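Local coordinates for protein 6-aminohexanoate-dimer hydrolase (Bacillus anthracis, PDB 4GB7) that probably hydrolyses the amide bond of 6-aminohexanoate dimers or related substrates, as a serine hydrolase with a beta-lactamase-type fold, at residues S81-D87 and Q120-R125; V114-N118 and A385-I389; Q207-L211 and S248-G252; N251-E255 and E297-A301; S374-T378 and V390-A396. The contacts are given in a common frame with arbitrary orientation. Numbering follows the deposited sequence.

Contact 1 of 5, residues S81-D87 and Q120-R125; sequences SALQNLD and QLVYER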
# COMPACT_ATOMS: atom_id res chain seq x y z
N SER A 81 -5.52 -4.78 -24.37
CA SER A 81 -4.35 -5.64 -24.20
C SER A 81 -3.46 -5.68 -25.44
O SER A 81 -3.90 -5.46 -26.59
CB SER A 81 -4.76 -7.08 -23.86
OG SER A 81 -5.31 -7.71 -24.99
N ALA A 82 -2.20 -5.99 -25.18
CA ALA A 82 -1.25 -6.31 -26.17
C ALA A 82 -0.33 -7.36 -25.51
O ALA A 82 0.81 -7.09 -25.10
CB ALA A 82 -0.47 -5.09 -26.60
N LEU A 83 -0.85 -8.57 -25.45
CA LEU A 83 -0.24 -9.63 -24.64
C LEU A 83 1.09 -10.09 -25.19
O LEU A 83 1.28 -10.24 -26.41
CB LEU A 83 -1.20 -10.79 -24.50
CG LEU A 83 -2.50 -10.59 -23.70
CD1 LEU A 83 -3.11 -11.96 -23.50
CD2 LEU A 83 -2.31 -9.88 -22.34
N GLN A 84 2.01 -10.31 -24.26
CA GLN A 84 3.27 -10.98 -24.52
C GLN A 84 3.48 -12.00 -23.41
O GLN A 84 3.35 -11.68 -22.25
CB GLN A 84 4.42 -10.02 -24.52
CG GLN A 84 4.43 -9.02 -25.64
CD GLN A 84 5.71 -8.20 -25.58
OE1 GLN A 84 6.83 -8.74 -25.54
NE2 GLN A 84 5.56 -6.89 -25.52
N ASN A 85 3.83 -13.23 -23.78
CA ASN A 85 4.02 -14.23 -22.77
C ASN A 85 5.42 -14.10 -22.20
O ASN A 85 6.42 -14.45 -22.86
CB ASN A 85 3.84 -15.65 -23.33
CG ASN A 85 3.81 -16.68 -22.24
OD1 ASN A 85 4.24 -16.39 -21.14
ND2 ASN A 85 3.28 -17.88 -22.52
N LEU A 86 5.49 -13.62 -20.95
CA LEU A 86 6.76 -13.43 -20.24
C LEU A 86 7.13 -14.62 -19.35
O LEU A 86 8.02 -14.49 -18.52
CB LEU A 86 6.71 -12.17 -19.39
CG LEU A 86 6.46 -10.90 -20.23
CD1 LEU A 86 6.36 -9.69 -19.31
CD2 LEU A 86 7.51 -10.61 -21.32
N ASP A 87 6.47 -15.77 -19.50
CA ASP A 87 6.70 -16.84 -18.55
C ASP A 87 8.19 -17.21 -18.48
O ASP A 87 8.69 -17.55 -17.40
CB ASP A 87 5.96 -18.10 -18.94
CG ASP A 87 4.48 -18.04 -18.69
OD1 ASP A 87 4.02 -17.15 -17.95
OD2 ASP A 87 3.78 -18.91 -19.29
N GLN A 120 -1.76 -0.54 -21.94
CA GLN A 120 -2.37 -1.80 -22.38
C GLN A 120 -1.80 -2.94 -21.54
O GLN A 120 -0.60 -2.93 -21.20
CB GLN A 120 -2.06 -2.08 -23.83
CG GLN A 120 -2.53 -1.00 -24.79
CD GLN A 120 -2.18 -1.31 -26.23
OE1 GLN A 120 -1.03 -1.66 -26.55
NE2 GLN A 120 -3.18 -1.23 -27.10
N LEU A 121 -2.67 -3.88 -21.16
CA LEU A 121 -2.24 -5.06 -20.44
C LEU A 121 -1.34 -5.95 -21.31
O LEU A 121 -1.70 -6.30 -22.44
CB LEU A 121 -3.47 -5.85 -19.99
CG LEU A 121 -3.29 -7.16 -19.26
CD1 LEU A 121 -2.67 -6.92 -17.91
CD2 LEU A 121 -4.65 -7.90 -19.18
N VAL A 122 -0.17 -6.30 -20.77
CA VAL A 122 0.77 -7.14 -21.48
C VAL A 122 0.87 -8.52 -20.93
O VAL A 122 1.11 -9.48 -21.71
CB VAL A 122 2.20 -6.49 -21.56
CG1 VAL A 122 3.23 -7.46 -22.13
CG2 VAL A 122 2.10 -5.18 -22.32
N TYR A 123 0.72 -8.68 -19.61
CA TYR A 123 0.98 -9.97 -18.99
C TYR A 123 0.33 -10.00 -17.65
O TYR A 123 0.45 -9.04 -16.89
CB TYR A 123 2.45 -10.16 -18.78
CG TYR A 123 2.94 -11.45 -18.21
CD1 TYR A 123 2.82 -12.62 -18.93
CD2 TYR A 123 3.57 -11.49 -16.97
CE1 TYR A 123 3.35 -13.80 -18.42
CE2 TYR A 123 4.08 -12.67 -16.44
CZ TYR A 123 3.96 -13.81 -17.17
OH TYR A 123 4.53 -14.96 -16.69
N GLU A 124 -0.43 -11.03 -17.39
CA GLU A 124 -1.00 -11.28 -16.08
C GLU A 124 -0.97 -12.74 -15.77
O GLU A 124 -1.29 -13.59 -16.63
CB GLU A 124 -2.42 -10.74 -15.90
CG GLU A 124 -3.39 -11.22 -16.94
CD GLU A 124 -4.83 -10.78 -16.71
OE1 GLU A 124 -5.13 -10.15 -15.68
OE2 GLU A 124 -5.66 -11.07 -17.60
N ARG A 125 -0.60 -13.04 -14.51
CA ARG A 125 -0.58 -14.38 -14.03
C ARG A 125 -1.10 -14.42 -12.62
O ARG A 125 -0.80 -13.51 -11.83
CB ARG A 125 0.81 -14.97 -14.06
CG ARG A 125 1.35 -15.17 -15.48
CD ARG A 125 0.71 -16.39 -16.12
NE ARG A 125 1.25 -16.60 -17.45
CZ ARG A 125 0.79 -16.11 -18.61
NH1 ARG A 125 -0.24 -15.26 -18.69
NH2 ARG A 125 1.40 -16.49 -19.75
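This contact lays a non-regular loop segment, S81-D87, along an edge strand, 120-126, of a five-stranded antiparallel sheet, the two running in roughly the same direction (35° apart). It illustrates how an edge strand can be covered without adding a full strand. A82 N donates to L121 O and Q84 N to V122 O, each at 2.8 Å, while S81 and L121 form a single bridge. V122 and Y123 form a classic beta bulge opposite V115. Farther along, side chains take over. L86 CB sits over one face of the Y123 ring, a CH-pi contact 3.7 Å from its centroid. D87 OD1 accepts from Y123 OH at 2.6 Å and makes a salt bridge with R125 NE at 2.9 Å, so one carboxylate closes the far end. Around this seam, L86 and Y123 pack against helix 101-107, Q84 and V122 against helix 402-417, and strand 110-117 pairs with the inner side of strand 120-126.

Contact 2 of 5, residues V114-N118 and A385-I389; sequences VVVHN and AKMVI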
# COMPACT_ATOMS: atom_id res chain seq x y z
N VAL A 114 0.73 -8.46 -12.59
CA VAL A 114 0.15 -7.75 -13.73
C VAL A 114 1.14 -6.70 -14.25
O VAL A 114 1.65 -5.85 -13.46
CB VAL A 114 -1.15 -7.07 -13.33
CG1 VAL A 114 -1.70 -6.19 -14.45
CG2 VAL A 114 -2.20 -8.09 -12.84
N VAL A 115 1.35 -6.71 -15.56
CA VAL A 115 2.21 -5.76 -16.26
C VAL A 115 1.39 -5.01 -17.33
O VAL A 115 0.79 -5.60 -18.22
CB VAL A 115 3.43 -6.41 -16.93
CG1 VAL A 115 4.31 -5.34 -17.59
CG2 VAL A 115 4.19 -7.31 -15.96
N VAL A 116 1.38 -3.70 -17.21
CA VAL A 116 0.70 -2.79 -18.12
C VAL A 116 1.80 -1.91 -18.76
O VAL A 116 2.74 -1.47 -18.07
CB VAL A 116 -0.30 -1.91 -17.40
CG1 VAL A 116 -1.05 -0.99 -18.39
CG2 VAL A 116 -1.33 -2.76 -16.68
N HIS A 117 1.69 -1.68 -20.06
CA HIS A 117 2.72 -0.95 -20.84
C HIS A 117 2.02 -0.10 -21.87
O HIS A 117 1.19 -0.57 -22.64
CB HIS A 117 3.65 -1.91 -21.54
CG HIS A 117 4.77 -1.25 -22.27
ND1 HIS A 117 5.13 -1.60 -23.53
CD2 HIS A 117 5.63 -0.21 -21.88
CE1 HIS A 117 6.18 -0.82 -23.92
NE2 HIS A 117 6.48 0.04 -22.92
N ASN A 118 2.28 1.20 -21.81
CA ASN A 118 1.59 2.17 -22.65
C ASN A 118 0.06 2.01 -22.57
O ASN A 118 -0.68 2.18 -23.56
CB ASN A 118 2.05 2.11 -24.14
CG ASN A 118 3.52 2.45 -24.32
OD1 ASN A 118 3.98 3.46 -23.80
ND2 ASN A 118 4.25 1.63 -25.06
N ALA A 385 9.43 4.19 -19.05
CA ALA A 385 8.91 3.15 -19.93
C ALA A 385 7.41 3.10 -20.02
O ALA A 385 6.85 2.25 -20.74
CB ALA A 385 9.47 1.79 -19.56
N LYS A 386 6.73 3.99 -19.31
CA LYS A 386 5.28 4.03 -19.29
C LYS A 386 4.71 2.66 -18.89
O LYS A 386 3.90 2.09 -19.60
CB LYS A 386 4.79 4.53 -20.67
CG LYS A 386 5.25 5.95 -20.98
CD LYS A 386 5.62 6.16 -22.45
CE LYS A 386 6.93 5.48 -22.86
NZ LYS A 386 6.76 4.47 -23.96
N MSE A 387 5.20 2.11 -17.77
CA MSE A 387 4.86 0.78 -17.31
C MSE A 387 4.35 0.82 -15.89
O MSE A 387 4.83 1.60 -15.05
CB MSE A 387 6.07 -0.14 -17.43
CG MSE A 387 5.78 -1.54 -17.09
SE MSE A 387 7.38 -2.67 -17.02
CE MSE A 387 8.07 -1.70 -15.44
N VAL A 388 3.31 0.04 -15.65
CA VAL A 388 2.78 -0.22 -14.30
C VAL A 388 2.95 -1.71 -14.01
O VAL A 388 2.57 -2.56 -14.84
CB VAL A 388 1.30 0.15 -14.21
CG1 VAL A 388 0.69 -0.21 -12.84
CG2 VAL A 388 1.10 1.62 -14.54
N ILE A 389 3.44 -2.03 -12.81
CA ILE A 389 3.44 -3.41 -12.32
C ILE A 389 2.69 -3.47 -11.00
O ILE A 389 2.92 -2.65 -10.10
CB ILE A 389 4.84 -3.98 -12.21
CG1 ILE A 389 5.49 -4.08 -13.62
CG2 ILE A 389 4.89 -5.29 -11.43
CD1 ILE A 389 6.87 -4.71 -13.61
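In the central antiparallel sheet of the beta-lactamase fold, strand 110-117 pairs with strand 387-393. The axes of 114-117 and 387-389 approach to 4.7 Å, their directions 169° apart. V116 and V388 form the hydrogen-bonded pair, with V116 N to V388 O and V388 N to V116 O both 2.9 Å. V115 with I389 and H117 with M387 are the non-hydrogen-bonded pairs on either side of it.

V116 and V388, both with t rotamers, bring their CB atoms to 4.1 Å on the face where V116 meets A311 and Q315 of helix 307-318. On the other face lie V115 (t), H117 (t), I389 (m) and the selenomethionine M387. The extended t, t start of M387 sets its SE 4.1 Å from V115 CG1, and the m rotamer of I389 places CG1 4.2 Å from V115 CG2. V115 and H117 also touch L417, and I389 touches Y410, both of helix 402-417, so the sheet is layered between two helices. The H117 t rotamer carries NE2 to a hydrogen bond with E418.

K386, with positive phi, belongs to a G1 beta bulge opposite D382. N118 also has positive phi, and its N donates to K386 O at 2.9 Å. The K386 side chain, between rotamer wells at chi2 and chi4 in the conformer given, curls back so that NZ donates to N118 OD1 at 3.0 Å.

Contact 3 of 5, residues Q207-L211 and S248-G252; sequences QDAQL and SYNNG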
# COMPACT_ATOMS: atom_id res chain seq x y z
N GLN A 207 4.82 -1.70 15.33
CA GLN A 207 3.86 -0.75 14.75
C GLN A 207 2.77 -1.48 13.97
O GLN A 207 1.65 -1.01 13.85
CB GLN A 207 4.57 0.24 13.84
CG GLN A 207 5.04 -0.36 12.52
CD GLN A 207 5.54 0.68 11.58
OE1 GLN A 207 4.76 1.41 10.97
NE2 GLN A 207 6.84 0.75 11.44
N ASP A 208 3.11 -2.66 13.42
CA ASP A 208 2.11 -3.49 12.78
C ASP A 208 1.29 -4.30 13.84
O ASP A 208 0.07 -4.35 13.76
CB ASP A 208 2.78 -4.49 11.84
CG ASP A 208 3.23 -3.89 10.52
OD1 ASP A 208 2.60 -2.97 10.00
OD2 ASP A 208 4.19 -4.41 9.95
N ALA A 209 1.98 -4.95 14.78
CA ALA A 209 1.35 -5.74 15.85
C ALA A 209 0.29 -4.88 16.53
O ALA A 209 -0.85 -5.30 16.70
CB ALA A 209 2.41 -6.21 16.85
N GLN A 210 0.64 -3.65 16.87
CA GLN A 210 -0.29 -2.77 17.59
C GLN A 210 -1.52 -2.41 16.79
O GLN A 210 -2.64 -2.37 17.33
CB GLN A 210 0.38 -1.51 18.11
CG GLN A 210 1.43 -1.78 19.20
CD GLN A 210 0.93 -2.67 20.32
OE1 GLN A 210 -0.08 -2.36 20.96
NE2 GLN A 210 1.60 -3.82 20.55
N LEU A 211 -1.34 -2.20 15.49
CA LEU A 211 -2.50 -1.88 14.64
C LEU A 211 -3.41 -3.07 14.57
O LEU A 211 -4.62 -2.95 14.67
CB LEU A 211 -2.01 -1.50 13.23
CG LEU A 211 -3.10 -1.22 12.17
CD1 LEU A 211 -3.74 0.14 12.49
CD2 LEU A 211 -2.51 -1.27 10.76
N SER A 248 10.82 8.14 9.74
CA SER A 248 10.49 7.01 10.59
C SER A 248 9.17 6.45 10.09
O SER A 248 8.11 7.07 10.29
CB SER A 248 10.35 7.44 12.06
OG SER A 248 10.09 6.32 12.88
N TYR A 249 9.23 5.31 9.41
CA TYR A 249 8.03 4.72 8.85
C TYR A 249 7.07 4.28 9.96
O TYR A 249 7.46 3.52 10.84
CB TYR A 249 8.42 3.53 8.00
CG TYR A 249 7.34 2.97 7.12
CD1 TYR A 249 7.03 3.54 5.88
CD2 TYR A 249 6.68 1.83 7.48
CE1 TYR A 249 6.08 2.99 5.04
CE2 TYR A 249 5.71 1.27 6.66
CZ TYR A 249 5.42 1.85 5.44
OH TYR A 249 4.49 1.24 4.66
N ASN A 250 5.83 4.77 9.92
CA ASN A 250 4.87 4.41 10.94
C ASN A 250 3.43 4.39 10.39
O ASN A 250 2.92 5.41 9.93
CB ASN A 250 4.96 5.41 12.10
CG ASN A 250 4.40 4.88 13.41
OD1 ASN A 250 3.23 4.47 13.48
ND2 ASN A 250 5.25 4.87 14.46
N ASN A 251 2.76 3.26 10.54
CA ASN A 251 1.33 3.12 10.21
C ASN A 251 0.48 4.22 10.83
O ASN A 251 -0.48 4.68 10.24
CB ASN A 251 0.79 1.81 10.74
CG ASN A 251 1.35 0.59 10.03
OD1 ASN A 251 1.68 0.63 8.85
ND2 ASN A 251 1.46 -0.50 10.77
N GLY A 252 0.80 4.59 12.05
CA GLY A 252 0.06 5.60 12.78
C GLY A 252 -0.04 6.91 12.08
O GLY A 252 -1.05 7.64 12.27
O HOH W 1 1.22 1.65 13.92
O HOH W 2 3.99 -1.18 8.31
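Q207 and N251, which bury the most surface here, show how two amide side chains can tie the start of one helix to the start of another. Q207 lies near the beginning of helix 206-214. In the conformer given, its amide spans the approach to helix 251-265: OE1 accepts from N251 N at 2.8 Å, and NE2 donates to Y249 O at 2.9 Å, engaging a donor and an acceptor of that backbone.

N251 ND2 in turn donates to D208 OD1 at 2.8 Å and, weakly, to Q207 O at 3.1 Å, and L211 CD2 packs 4.0 Å from the same nitrogen. A water bridges D208 and N251, donating to D208 OD1 at 2.8 Å and N251 OD1 at 3.0 Å. N250, just before the helix, is its N-cap, with OD1 accepting from G252 N at 2.8 Å and also bonding Y194 OH.

Y249, third in buried area, turns its ring past Q207, with CD2 4.0 Å from Q207 OE1. Y249 and N251 fit the YxN element of serine beta-lactamase relatives: Y249 OH bonds S140 and N251 OD1 bonds K143, the serine and lysine of a likely SxxK motif. The contact thus probably borders the active site. Around it, L211 packs on I230 and M233 of helix 230-235, N250 touches V192 of strand 191-193, and the Y249 ring meets that of W360.

Contact 4 of 5, residues N251-E255 and E297-A301; sequences NGSTE and EQASA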
# COMPACT_ATOMS: atom_id res chain seq x y z
N ASN A 251 2.76 3.26 10.54
CA ASN A 251 1.33 3.12 10.21
C ASN A 251 0.48 4.22 10.83
O ASN A 251 -0.48 4.68 10.24
CB ASN A 251 0.79 1.81 10.74
CG ASN A 251 1.35 0.59 10.03
OD1 ASN A 251 1.68 0.63 8.85
ND2 ASN A 251 1.46 -0.50 10.77
N GLY A 252 0.80 4.59 12.05
CA GLY A 252 0.06 5.60 12.78
C GLY A 252 -0.04 6.91 12.08
O GLY A 252 -1.05 7.64 12.27
N SER A 253 0.98 7.27 11.30
CA SER A 253 0.94 8.53 10.57
C SER A 253 -0.20 8.52 9.54
O SER A 253 -1.00 9.45 9.46
CB SER A 253 2.28 8.85 9.90
OG SER A 253 3.31 9.05 10.87
N THR A 254 -0.29 7.44 8.77
CA THR A 254 -1.39 7.29 7.82
C THR A 254 -2.75 7.22 8.52
O THR A 254 -3.74 7.80 8.05
CB THR A 254 -1.17 6.03 6.99
OG1 THR A 254 0.19 5.96 6.61
CG2 THR A 254 -2.07 6.03 5.72
N GLU A 255 -2.81 6.54 9.67
CA GLU A 255 -4.07 6.41 10.41
C GLU A 255 -4.52 7.77 10.88
O GLU A 255 -5.74 8.05 10.87
CB GLU A 255 -3.96 5.45 11.58
CG GLU A 255 -3.64 4.00 11.21
CD GLU A 255 -4.66 3.30 10.33
OE1 GLU A 255 -5.79 3.80 10.12
OE2 GLU A 255 -4.28 2.21 9.80
N GLU A 297 -11.60 2.09 9.43
CA GLU A 297 -10.74 1.34 8.53
C GLU A 297 -9.26 1.41 8.97
O GLU A 297 -8.82 2.42 9.49
CB GLU A 297 -10.81 1.88 7.10
CG GLU A 297 -12.20 1.92 6.48
CD GLU A 297 -12.99 3.17 6.73
OE1 GLU A 297 -12.59 4.00 7.60
OE2 GLU A 297 -14.09 3.26 6.10
N GLN A 298 -8.52 0.32 8.77
CA GLN A 298 -7.06 0.35 8.78
C GLN A 298 -6.61 1.07 7.52
O GLN A 298 -6.35 0.41 6.51
CB GLN A 298 -6.46 -1.06 8.71
CG GLN A 298 -6.74 -1.91 9.91
CD GLN A 298 -6.22 -3.30 9.73
OE1 GLN A 298 -5.78 -3.68 8.63
NE2 GLN A 298 -6.29 -4.09 10.77
N ALA A 299 -6.48 2.38 7.59
CA ALA A 299 -6.03 3.16 6.46
C ALA A 299 -4.62 2.80 6.00
O ALA A 299 -4.26 3.00 4.83
CB ALA A 299 -6.08 4.67 6.82
N SER A 300 -3.82 2.27 6.93
CA SER A 300 -2.39 2.07 6.71
C SER A 300 -2.13 0.72 6.13
O SER A 300 -1.07 0.51 5.58
CB SER A 300 -1.60 2.22 8.02
OG SER A 300 -2.01 1.26 8.97
N ALA A 301 -3.10 -0.20 6.22
CA ALA A 301 -2.76 -1.61 5.89
C ALA A 301 -3.91 -2.51 5.47
O ALA A 301 -3.70 -3.72 5.19
CB ALA A 301 -2.09 -2.22 7.12
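Just behind the probable active site of this beta-lactamase-type fold, the first turn of helix 251-265, which includes the asparagine of the YxN-like element, is fastened to the loop segment E297-A301. The principle is a buried carboxylate satisfied by consecutive backbone amides. E255, with m rotamers at chi1 and chi2, brings its carboxylate against the loop, where OE1 accepts from A299 N at 3.0 Å and OE2 accepts from S300 N at 2.9 Å. An inverse gamma turn centred on Q298 leads into these two amides, which both reach the same carboxylate.

The rest is close packing. A299 and S300 direct their CA-to-CB bonds toward the helix, and T254 does the same toward the loop. T254 CB lies 4.0 Å from S300 CB, with T254 CG2 3.8 Å from A299 O; the polar end of T254 bonds Q358. N251 CB meets S300 OG at 3.4 Å.

Both partners also reach K143, the lysine of the likely SxxK motif: the contact joins two residues whose oxygens, N251 OD1 and S300 O, each accept from its NZ. The tightest bond across the contact comes from S300, in the p rotamer, whose OG donates to E255 OE2 at 2.6 Å.

Contact 5 of 5, residues S374-T378 and V390-A396; sequences SYGQT and VHFSSNA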
# COMPACT_ATOMS: atom_id res chain seq x y z
N SER A 374 4.07 -5.49 3.16
CA SER A 374 4.55 -6.74 3.69
C SER A 374 4.01 -7.93 2.94
O SER A 374 2.90 -7.90 2.40
CB SER A 374 4.25 -6.90 5.17
OG SER A 374 4.86 -5.84 5.87
N TYR A 375 4.83 -8.97 2.91
CA TYR A 375 4.46 -10.30 2.37
C TYR A 375 4.51 -10.34 0.86
O TYR A 375 4.00 -11.26 0.26
CB TYR A 375 3.15 -10.86 2.94
CG TYR A 375 2.98 -10.61 4.42
CD1 TYR A 375 3.97 -10.92 5.33
CD2 TYR A 375 1.85 -9.95 4.89
CE1 TYR A 375 3.82 -10.65 6.67
CE2 TYR A 375 1.70 -9.67 6.22
CZ TYR A 375 2.67 -10.03 7.11
OH TYR A 375 2.49 -9.68 8.40
N GLY A 376 5.15 -9.33 0.28
CA GLY A 376 5.46 -9.26 -1.14
C GLY A 376 4.44 -8.54 -2.00
O GLY A 376 4.15 -8.97 -3.14
N GLN A 377 4.01 -7.36 -1.53
CA GLN A 377 3.16 -6.52 -2.32
C GLN A 377 3.88 -5.32 -2.88
O GLN A 377 4.66 -4.65 -2.18
CB GLN A 377 1.95 -5.99 -1.54
CG GLN A 377 1.45 -6.84 -0.38
CD GLN A 377 1.20 -8.27 -0.72
OE1 GLN A 377 0.81 -8.58 -1.84
NE2 GLN A 377 1.35 -9.15 0.26
N THR A 378 3.58 -5.01 -4.14
CA THR A 378 4.17 -3.84 -4.77
C THR A 378 3.20 -3.24 -5.79
O THR A 378 2.60 -3.97 -6.58
CB THR A 378 5.48 -4.16 -5.53
OG1 THR A 378 6.42 -4.80 -4.64
CG2 THR A 378 6.13 -2.88 -6.12
N VAL A 390 1.79 -4.40 -10.92
CA VAL A 390 1.09 -4.80 -9.69
C VAL A 390 1.56 -6.16 -9.31
O VAL A 390 1.50 -7.09 -10.12
CB VAL A 390 -0.44 -4.78 -9.83
CG1 VAL A 390 -1.11 -5.23 -8.53
CG2 VAL A 390 -0.93 -3.35 -10.16
N HIS A 391 1.99 -6.31 -8.06
CA HIS A 391 2.56 -7.58 -7.60
C HIS A 391 1.94 -7.87 -6.27
O HIS A 391 2.14 -7.07 -5.31
CB HIS A 391 4.09 -7.42 -7.50
CG HIS A 391 4.85 -8.71 -7.46
ND1 HIS A 391 6.11 -8.79 -7.90
CD2 HIS A 391 4.52 -9.94 -7.00
CE1 HIS A 391 6.56 -10.06 -7.78
NE2 HIS A 391 5.58 -10.77 -7.22
N PHE A 392 1.16 -8.95 -6.19
CA PHE A 392 0.53 -9.40 -4.96
C PHE A 392 1.09 -10.73 -4.58
O PHE A 392 1.27 -11.58 -5.47
CB PHE A 392 -0.98 -9.61 -5.08
CG PHE A 392 -1.81 -8.41 -5.34
CD1 PHE A 392 -1.35 -7.11 -5.11
CD2 PHE A 392 -3.15 -8.62 -5.72
CE1 PHE A 392 -2.21 -6.04 -5.36
CE2 PHE A 392 -4.00 -7.55 -5.94
CZ PHE A 392 -3.53 -6.26 -5.74
N SER A 393 1.32 -10.93 -3.28
CA SER A 393 1.92 -12.16 -2.80
C SER A 393 1.33 -12.52 -1.45
O SER A 393 0.65 -11.73 -0.79
CB SER A 393 3.46 -12.08 -2.72
OG SER A 393 4.05 -11.56 -3.89
N SER A 394 1.63 -13.73 -1.03
CA SER A 394 1.37 -14.13 0.34
C SER A 394 2.57 -14.90 0.89
O SER A 394 2.49 -16.10 1.23
CB SER A 394 0.05 -14.88 0.39
OG SER A 394 -0.05 -15.88 -0.59
N ASN A 395 3.68 -14.16 0.98
CA ASN A 395 4.99 -14.69 1.34
C ASN A 395 5.30 -14.29 2.76
O ASN A 395 5.73 -13.16 3.01
CB ASN A 395 6.02 -14.16 0.35
CG ASN A 395 7.33 -14.88 0.39
OD1 ASN A 395 7.44 -16.00 0.85
ND2 ASN A 395 8.36 -14.23 -0.22
N ALA A 396 4.99 -15.19 3.71
CA ALA A 396 4.98 -14.83 5.12
C ALA A 396 6.34 -14.29 5.63
O ALA A 396 6.40 -13.34 6.41
CB ALA A 396 4.51 -16.02 5.98
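Backbone pairing comes first in this contact, the open end of the beta hairpin formed by strands 377-382 and 387-393. T378 and H391 are an antiparallel hydrogen-bonded pair, T378 N to H391 O and H391 N to T378 O both 2.8 Å, with Q377 CA 3.2 Å from H391 O as a CA-H...O contact. Beyond the strand the backbones meet again, N395 N donating to Y375 O at 3.0 Å and Y375 CA lying 3.2 Å from N395 O.

Between these two points side chains replace main-chain pairing. The Q377 amide reaches across: OE1 accepts from S393 N at 2.8 Å and NE2 donates to S393 O at 2.9 Å, imitating a strand's backbone, while the same NE2 also donates to S374 O at 2.9 Å. In the other direction S393 OG donates to G376 O at 2.7 Å.

Steric fit comes last. At the backbone angles of G376 a CB would jam against the preceding carbonyl oxygen, which alone calls for glycine, and it would also fall 2.8 Å from S393 CB. The Y375 ring turns its edge to A396 O, 3.6 Å from CD1.

Around the hairpin end, F392 and V390 pack on helix 307-318, T378 touches strand 369-373, Y375 and A396 meet L53 of helix 52-56, and H391 bonds Y410 of helix 402-417 and T110 of strand 110-117.

Overall arrangement
The five contacts fall into two groups. Contacts 1, 2 and 5 follow one another across the five-stranded sheet, from edge strand 120-126 through 110-117 and 387-393 to 377-382. Contacts 1 and 2 touch through the pairing of 110-117 with 120-126, and contacts 2 and 5 share strand 387-393. Contacts 3 and 4 share N251 and G252 on helix 251-265; their centres are 8 Å apart and lie about 30 and 27 Å from that of contact 2. Along the chain both are nested within the loop that contact 2 closes: the sheet unites early and late sequence, while the intervening part carries the YxN-like element. Contact 5 approaches contact 3 to about 4 Å between nearest atoms, without touching.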